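Local coordinates for protein L-amino acid deaminase (Proteus vulgaris, PDB 5I39) that probably acts as an FAD-dependent oxidoreductase that deaminates L-amino acids, at residues 373-376 and 377-380; 45-48 and 49-53. All blocks are in the same frame, centred on the assembly; numbering follows the deposited sequence.

Interaction 1: 373-376 and 377-380; sequences TGWG and MTES. With FAD (flavin-adenine dinucleotide), chain B; EDO (1,2-ethanediol), chain K.
T373 OG1 is held from two directions. It donates to E379 OE1 (2.6 Å) and accepts from the backbone N of W375 (3.0 Å). The second bond makes an ST turn, placed just before helix 376-392 in the Rossmann-type FAD-binding fold of this FAD-dependent oxidoreductase family. W375 is the N-cap residue of that helix. The torsion of T373 puts OG1 opposite its own backbone N (chi1 180°), where it can serve both the W375 amide and the glutamate. E379 OE1 is met on its syn side, with OG1 35° out of the carboxylate plane. The two side chains run antiparallel, each passing the other. E379 runs extended back toward T373, and its CG lies 3.2 Å from W375 O. That carbonyl also accepts from E379 N in the first helical turn. The other carboxylate oxygen, OE2, sits against W375 CB and is hydrogen-bonded to H96 of helix 90-103.

The same turn forms part of the FAD site. T373 O accepts from FAD O3', and G376 N donates to FAD O3' (2.8 Å), so one ribityl hydroxyl is gripped twice. The helix start faces the pyrimidine end of the flavin. Its dipole would be expected to draw electron density toward FAD O2. A 1,2-ethanediol molecule, probably from the crystallisation liquor, places O1 over one face of the W375 ring, toward its rim and 3.1 Å above the plane. The same O1 donates to G374 O. M377, a selenomethionine, has CB 3.5 Å from FAD O2. T378 holds this flavin carbonyl oxygen twice, through its backbone N and through OG1, with OG1 2.7 Å from FAD O2.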
loop_
_atom_site.group_PDB
_atom_site.type_symbol
_atom_site.label_atom_id
_atom_site.label_comp_id
_atom_site.label_asym_id
_atom_site.label_seq_id
_atom_site.Cartn_x
_atom_site.Cartn_y
_atom_site.Cartn_z
ATOM N N THR A 373 -7.367 -4.465 0.987
ATOM C CA THR A 373 -7.228 -3.060 0.645
ATOM C C THR A 373 -6.496 -2.849 -0.674
ATOM O O THR A 373 -5.523 -3.539 -0.984
ATOM C CB THR A 373 -6.562 -2.257 1.780
ATOM O OG1 THR A 373 -6.456 -0.893 1.369
ATOM C CG2 THR A 373 -5.187 -2.798 2.150
ATOM N N GLY A 374 -6.977 -1.860 -1.424
ATOM C CA GLY A 374 -6.307 -1.369 -2.624
ATOM C C GLY A 374 -5.344 -0.221 -2.361
ATOM O O GLY A 374 -4.772 0.316 -3.300
ATOM N N TRP A 375 -5.152 0.137 -1.088
ATOM C CA TRP A 375 -4.325 1.275 -0.689
ATOM C C TRP A 375 -3.454 0.931 0.525
ATOM O O TRP A 375 -3.141 1.797 1.344
ATOM C CB TRP A 375 -5.220 2.475 -0.373
ATOM C CG TRP A 375 -5.904 3.046 -1.561
ATOM C CD1 TRP A 375 -7.218 2.917 -1.895
ATOM C CD2 TRP A 375 -5.310 3.857 -2.575
ATOM N NE1 TRP A 375 -7.480 3.596 -3.058
ATOM C CE2 TRP A 375 -6.322 4.175 -3.501
ATOM C CE3 TRP A 375 -4.014 4.337 -2.796
ATOM C CZ2 TRP A 375 -6.084 4.967 -4.630
ATOM C CZ3 TRP A 375 -3.774 5.121 -3.920
ATOM C CH2 TRP A 375 -4.803 5.422 -4.824
ATOM N N GLY A 376 -3.042 -0.329 0.625
ATOM C CA GLY A 376 -2.332 -0.810 1.801
ATOM C C GLY A 376 -0.988 -0.160 2.041
ATOM O O GLY A 376 -0.583 -0.018 3.184
HETATM N N MSE A 377 -0.279 0.239 0.991
HETATM C CA MSE A 377 0.999 0.916 1.205
HETATM C C MSE A 377 0.762 2.200 1.971
HETATM O O MSE A 377 1.389 2.441 3.008
HETATM C CB MSE A 377 1.743 1.204 -0.096
HETATM C CG MSE A 377 2.219 -0.040 -0.840
HETATM SE SE MSE A 377 3.499 -1.124 0.185
HETATM C CE MSE A 377 4.880 0.239 0.492
ATOM N N THR A 378 -0.165 3.014 1.470
ATOM C CA THR A 378 -0.532 4.289 2.087
ATOM C C THR A 378 -1.039 4.128 3.519
ATOM O O THR A 378 -0.648 4.876 4.418
ATOM C CB THR A 378 -1.638 4.968 1.255
ATOM O OG1 THR A 378 -1.160 5.208 -0.068
ATOM C CG2 THR A 378 -2.066 6.305 1.859
ATOM N N GLU A 379 -1.940 3.166 3.700
ATOM C CA GLU A 379 -2.648 2.986 4.961
ATOM C C GLU A 379 -1.821 2.305 6.039
ATOM O O GLU A 379 -2.104 2.483 7.225
ATOM C CB GLU A 379 -3.898 2.146 4.717
ATOM C CG GLU A 379 -4.913 2.819 3.809
ATOM C CD GLU A 379 -5.957 1.872 3.250
ATOM O OE1 GLU A 379 -5.833 0.643 3.425
ATOM O OE2 GLU A 379 -6.908 2.372 2.612
ATOM N N SER A 380 -0.815 1.530 5.630
ATOM C CA SER A 380 -0.132 0.581 6.514
ATOM C C SER A 380 0.329 1.118 7.876
ATOM O O SER A 380 0.164 0.418 8.860
ATOM C CB SER A 380 1.027 -0.122 5.797
ATOM O OG SER A 380 1.998 0.788 5.314
HETATM P PA FAD B . 0.896 -8.669 0.118
HETATM O O1A FAD B . 0.384 -9.413 -1.120
HETATM O O2A FAD B . 2.029 -7.699 -0.161
HETATM O O5B FAD B . 1.452 -9.671 1.221
HETATM C C5B FAD B . 0.702 -10.771 1.715
HETATM C C4B FAD B . 1.712 -11.879 1.952
HETATM O O4B FAD B . 1.049 -12.975 2.613
HETATM C C3B FAD B . 2.279 -12.426 0.641
HETATM O O3B FAD B . 3.691 -12.222 0.604
HETATM C C2B FAD B . 1.854 -13.902 0.678
HETATM O O2B FAD B . 2.805 -14.789 0.059
HETATM C C1B FAD B . 1.670 -14.159 2.162
HETATM N N9A FAD B . 0.769 -15.262 2.511
HETATM C C8A FAD B . -0.459 -15.451 2.069
HETATM N N7A FAD B . -1.037 -16.531 2.636
HETATM C C5A FAD B . -0.114 -17.021 3.452
HETATM C C6A FAD B . -0.032 -18.158 4.364
HETATM N N6A FAD B . -1.078 -18.999 4.501
HETATM N N1A FAD B . 1.103 -18.345 5.066
HETATM C C2A FAD B . 2.141 -17.506 4.957
HETATM N N3A FAD B . 2.154 -16.456 4.128
HETATM C C4A FAD B . 1.070 -16.190 3.389
HETATM N N1 FAD B . -1.385 1.009 -2.617
HETATM C C2 FAD B . -1.064 2.292 -2.427
HETATM O O2 FAD B . -1.149 2.748 -1.272
HETATM N N3 FAD B . -0.664 3.073 -3.460
HETATM C C4 FAD B . -0.581 2.658 -4.729
HETATM O O4 FAD B . -0.191 3.405 -5.615
HETATM C C4X FAD B . -0.938 1.266 -5.031
HETATM N N5 FAD B . -0.944 0.749 -6.289
HETATM C C5X FAD B . -1.104 -0.566 -6.471
HETATM C C6 FAD B . -0.899 -1.155 -7.720
HETATM C C7 FAD B . -1.001 -2.530 -7.913
HETATM C C7M FAD B . -0.721 -3.144 -9.266
HETATM C C8 FAD B . -1.355 -3.396 -6.779
HETATM C C8M FAD B . -1.445 -4.896 -6.923
HETATM C C9 FAD B . -1.583 -2.806 -5.534
HETATM C C9A FAD B . -1.477 -1.434 -5.338
HETATM N N10 FAD B . -1.708 -0.845 -4.089
HETATM C C10 FAD B . -1.338 0.476 -3.852
HETATM C "C1'" FAD B . -2.158 -1.634 -2.959
HETATM C "C2'" FAD B . -1.059 -2.162 -2.106
HETATM O "O2'" FAD B . -0.001 -2.614 -2.945
HETATM C "C3'" FAD B . -1.645 -3.297 -1.272
HETATM O "O3'" FAD B . -2.869 -2.886 -0.609
HETATM C "C4'" FAD B . -0.701 -3.799 -0.206
HETATM O "O4'" FAD B . 0.587 -4.090 -0.781
HETATM C "C5'" FAD B . -1.273 -5.052 0.432
HETATM O "O5'" FAD B . -0.306 -5.500 1.383
HETATM P P FAD B . -0.506 -6.955 2.066
HETATM O O1P FAD B . 0.609 -7.121 3.054
HETATM O O2P FAD B . -1.945 -7.111 2.508
HETATM O O3P FAD B . -0.382 -7.972 0.805
HETATM C C1 EDO K . -4.360 1.148 -6.264
HETATM O O1 EDO K . -3.940 2.166 -5.346
HETATM C C2 EDO K . -5.872 1.205 -6.465
HETATM O O2 EDO K . -6.260 0.442 -7.619
#

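Interaction 2: 45-48 and 49-53; sequences AGIL and GIMTA. With FAD (flavin-adenine dinucleotide), chain B.
L48 O accepts two bonds from T52, one from OG1 (2.7 Å) and one from the backbone N (3.0 Å). They arrive from opposite faces of the carbonyl plane. This is the first part of helix 47-58, in the beta-alpha-beta unit of a Rossmann-type FAD-binding fold. G46 and G49 fit its GxGxxG pattern. The T52 hydroxyl reaches back because chi1 of -55° sets OG1 beside its own backbone N.

I47 has CG1 opposite its backbone N (chi1 -164°). Its CG1 then runs alongside M51, 3.8 Å from CG, and the two side chains run in parallel. M51 is a selenomethionine deposited in two conformers, so this contact is less certain. The other branch of I47, CG2, faces FAD O5'. L48 has CG opposite its carbonyl carbon (chi1 -64°), which brings CD1 to 3.3 Å from FAD O2P. I50 lays CG1 beside the G46 carbonyl, 3.2 Å from its oxygen. The same oxygen accepts from I50 N. CD1 of I50 reaches on to A45 O.

The backbone meets the diphosphate at the helix start. L48 N donates to FAD O1P, and the helix end would be expected to favour the negative charge. S76 OG bonds to I47 N nearby. A water accepts from G49 N, and weakly from G46 N. The water O donates to FAD O1P, 2.7 Å away.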
loop_
_atom_site.group_PDB
_atom_site.type_symbol
_atom_site.label_atom_id
_atom_site.label_comp_id
_atom_site.label_asym_id
_atom_site.label_seq_id
_atom_site.Cartn_x
_atom_site.Cartn_y
_atom_site.Cartn_z
ATOM N N ALA A 45 4.302 -11.688 5.053
ATOM C CA ALA A 45 5.354 -10.664 5.100
ATOM C C ALA A 45 5.248 -9.684 3.926
ATOM O O ALA A 45 6.236 -9.381 3.250
ATOM C CB ALA A 45 6.732 -11.308 5.143
ATOM N N GLY A 46 4.035 -9.195 3.687
ATOM C CA GLY A 46 3.832 -7.983 2.897
ATOM C C GLY A 46 3.866 -6.781 3.821
ATOM O O GLY A 46 4.189 -6.892 5.010
ATOM N N ILE A 47 3.501 -5.622 3.289
ATOM C CA ILE A 47 3.564 -4.393 4.069
ATOM C C ILE A 47 2.670 -4.454 5.310
ATOM O O ILE A 47 3.038 -3.938 6.351
ATOM C CB ILE A 47 3.245 -3.147 3.202
ATOM C CG1 ILE A 47 3.680 -1.847 3.895
ATOM C CG2 ILE A 47 1.773 -3.082 2.815
ATOM C CD1 ILE A 47 5.182 -1.661 3.996
ATOM N N LEU A 48 1.503 -5.078 5.208
ATOM C CA LEU A 48 0.586 -5.065 6.340
ATOM C C LEU A 48 1.099 -5.938 7.480
ATOM O O LEU A 48 1.085 -5.513 8.637
ATOM C CB LEU A 48 -0.833 -5.425 5.904
ATOM C CG LEU A 48 -1.462 -4.404 4.938
ATOM C CD1 LEU A 48 -2.906 -4.777 4.650
ATOM C CD2 LEU A 48 -1.407 -2.970 5.452
ATOM N N GLY A 49 1.607 -7.125 7.170
ATOM C CA GLY A 49 2.193 -7.984 8.202
ATOM C C GLY A 49 3.448 -7.380 8.813
ATOM O O GLY A 49 3.625 -7.399 10.035
ATOM N N ILE A 50 4.315 -6.833 7.964
ATOM C CA ILE A 50 5.553 -6.211 8.427
ATOM C C ILE A 50 5.278 -5.011 9.336
ATOM O O ILE A 50 5.860 -4.904 10.422
ATOM C CB ILE A 50 6.438 -5.785 7.238
ATOM C CG1 ILE A 50 6.999 -7.022 6.523
ATOM C CG2 ILE A 50 7.596 -4.902 7.695
ATOM C CD1 ILE A 50 7.509 -6.745 5.126
HETATM N N MSE A 51 4.402 -4.108 8.897
HETATM C CA MSE A 51 4.129 -2.890 9.667
HETATM C C MSE A 51 3.432 -3.230 10.965
HETATM O O MSE A 51 3.724 -2.630 12.005
HETATM C CB MSE A 51 3.330 -1.883 8.842
HETATM C CG MSE A 51 4.110 -1.360 7.629
HETATM SE SE MSE A 51 5.804 -0.478 8.067
HETATM C CE MSE A 51 4.995 1.082 8.945
ATOM N N THR A 52 2.518 -4.200 10.936
ATOM C CA THR A 52 1.856 -4.637 12.166
ATOM C C THR A 52 2.868 -5.248 13.140
ATOM O O THR A 52 2.830 -4.949 14.331
ATOM C CB THR A 52 0.695 -5.606 11.882
ATOM O OG1 THR A 52 -0.217 -5.002 10.959
ATOM C CG2 THR A 52 -0.070 -5.911 13.151
ATOM N N ALA A 53 3.767 -6.084 12.632
ATOM C CA ALA A 53 4.822 -6.680 13.456
ATOM C C ALA A 53 5.692 -5.625 14.137
ATOM O O ALA A 53 5.977 -5.724 15.328
ATOM C CB ALA A 53 5.683 -7.611 12.620
HETATM P PA FAD B . 0.896 -8.669 0.118
HETATM O O1A FAD B . 0.384 -9.413 -1.120
HETATM O O2A FAD B . 2.029 -7.699 -0.161
HETATM O O5B FAD B . 1.452 -9.671 1.221
HETATM C C5B FAD B . 0.702 -10.771 1.715
HETATM C C4B FAD B . 1.712 -11.879 1.952
HETATM O O4B FAD B . 1.049 -12.975 2.613
HETATM C C3B FAD B . 2.279 -12.426 0.641
HETATM O O3B FAD B . 3.691 -12.222 0.604
HETATM C C2B FAD B . 1.854 -13.902 0.678
HETATM O O2B FAD B . 2.805 -14.789 0.059
HETATM C C1B FAD B . 1.670 -14.159 2.162
HETATM N N9A FAD B . 0.769 -15.262 2.511
HETATM C C8A FAD B . -0.459 -15.451 2.069
HETATM N N7A FAD B . -1.037 -16.531 2.636
HETATM C C5A FAD B . -0.114 -17.021 3.452
HETATM C C6A FAD B . -0.032 -18.158 4.364
HETATM N N6A FAD B . -1.078 -18.999 4.501
HETATM N N1A FAD B . 1.103 -18.345 5.066
HETATM C C2A FAD B . 2.141 -17.506 4.957
HETATM N N3A FAD B . 2.154 -16.456 4.128
HETATM C C4A FAD B . 1.070 -16.190 3.389
HETATM N N1 FAD B . -1.385 1.009 -2.617
HETATM C C2 FAD B . -1.064 2.292 -2.427
HETATM O O2 FAD B . -1.149 2.748 -1.272
HETATM N N3 FAD B . -0.664 3.073 -3.460
HETATM C C4 FAD B . -0.581 2.658 -4.729
HETATM O O4 FAD B . -0.191 3.405 -5.615
HETATM C C4X FAD B . -0.938 1.266 -5.031
HETATM N N5 FAD B . -0.944 0.749 -6.289
HETATM C C5X FAD B . -1.104 -0.566 -6.471
HETATM C C6 FAD B . -0.899 -1.155 -7.720
HETATM C C7 FAD B . -1.001 -2.530 -7.913
HETATM C C7M FAD B . -0.721 -3.144 -9.266
HETATM C C8 FAD B . -1.355 -3.396 -6.779
HETATM C C8M FAD B . -1.445 -4.896 -6.923
HETATM C C9 FAD B . -1.583 -2.806 -5.534
HETATM C C9A FAD B . -1.477 -1.434 -5.338
HETATM N N10 FAD B . -1.708 -0.845 -4.089
HETATM C C10 FAD B . -1.338 0.476 -3.852
HETATM C "C1'" FAD B . -2.158 -1.634 -2.959
HETATM C "C2'" FAD B . -1.059 -2.162 -2.106
HETATM O "O2'" FAD B . -0.001 -2.614 -2.945
HETATM C "C3'" FAD B . -1.645 -3.297 -1.272
HETATM O "O3'" FAD B . -2.869 -2.886 -0.609
HETATM C "C4'" FAD B . -0.701 -3.799 -0.206
HETATM O "O4'" FAD B . 0.587 -4.090 -0.781
HETATM C "C5'" FAD B . -1.273 -5.052 0.432
HETATM O "O5'" FAD B . -0.306 -5.500 1.383
HETATM P P FAD B . -0.506 -6.955 2.066
HETATM O O1P FAD B . 0.609 -7.121 3.054
HETATM O O2P FAD B . -1.945 -7.111 2.508
HETATM O O3P FAD B . -0.382 -7.972 0.805
HETATM O O HOH W 1 1.414 -8.851 4.893
#

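Overall arrangement
Interaction 2 comes first along the chain. It lies at the start of helix 47-58, just after strand 40-43. Interaction 1 follows much later, between strand 367-371 and helix 376-392. The two are in series. They neither nest nor cross. Both are local, within one continuous stretch, and close no long loop. Both strands belong to the six-stranded mixed sheet, where strand 235-237 lies between them. The two helices pack together at their starts: S380 touches I47, L48 and M51, and M377 SE lies 3.6 Å from I47 CB. FAD bridges both sites. Segment 45-48 meets its diphosphate, while residues 373-378 meet its ribityl chain and flavin.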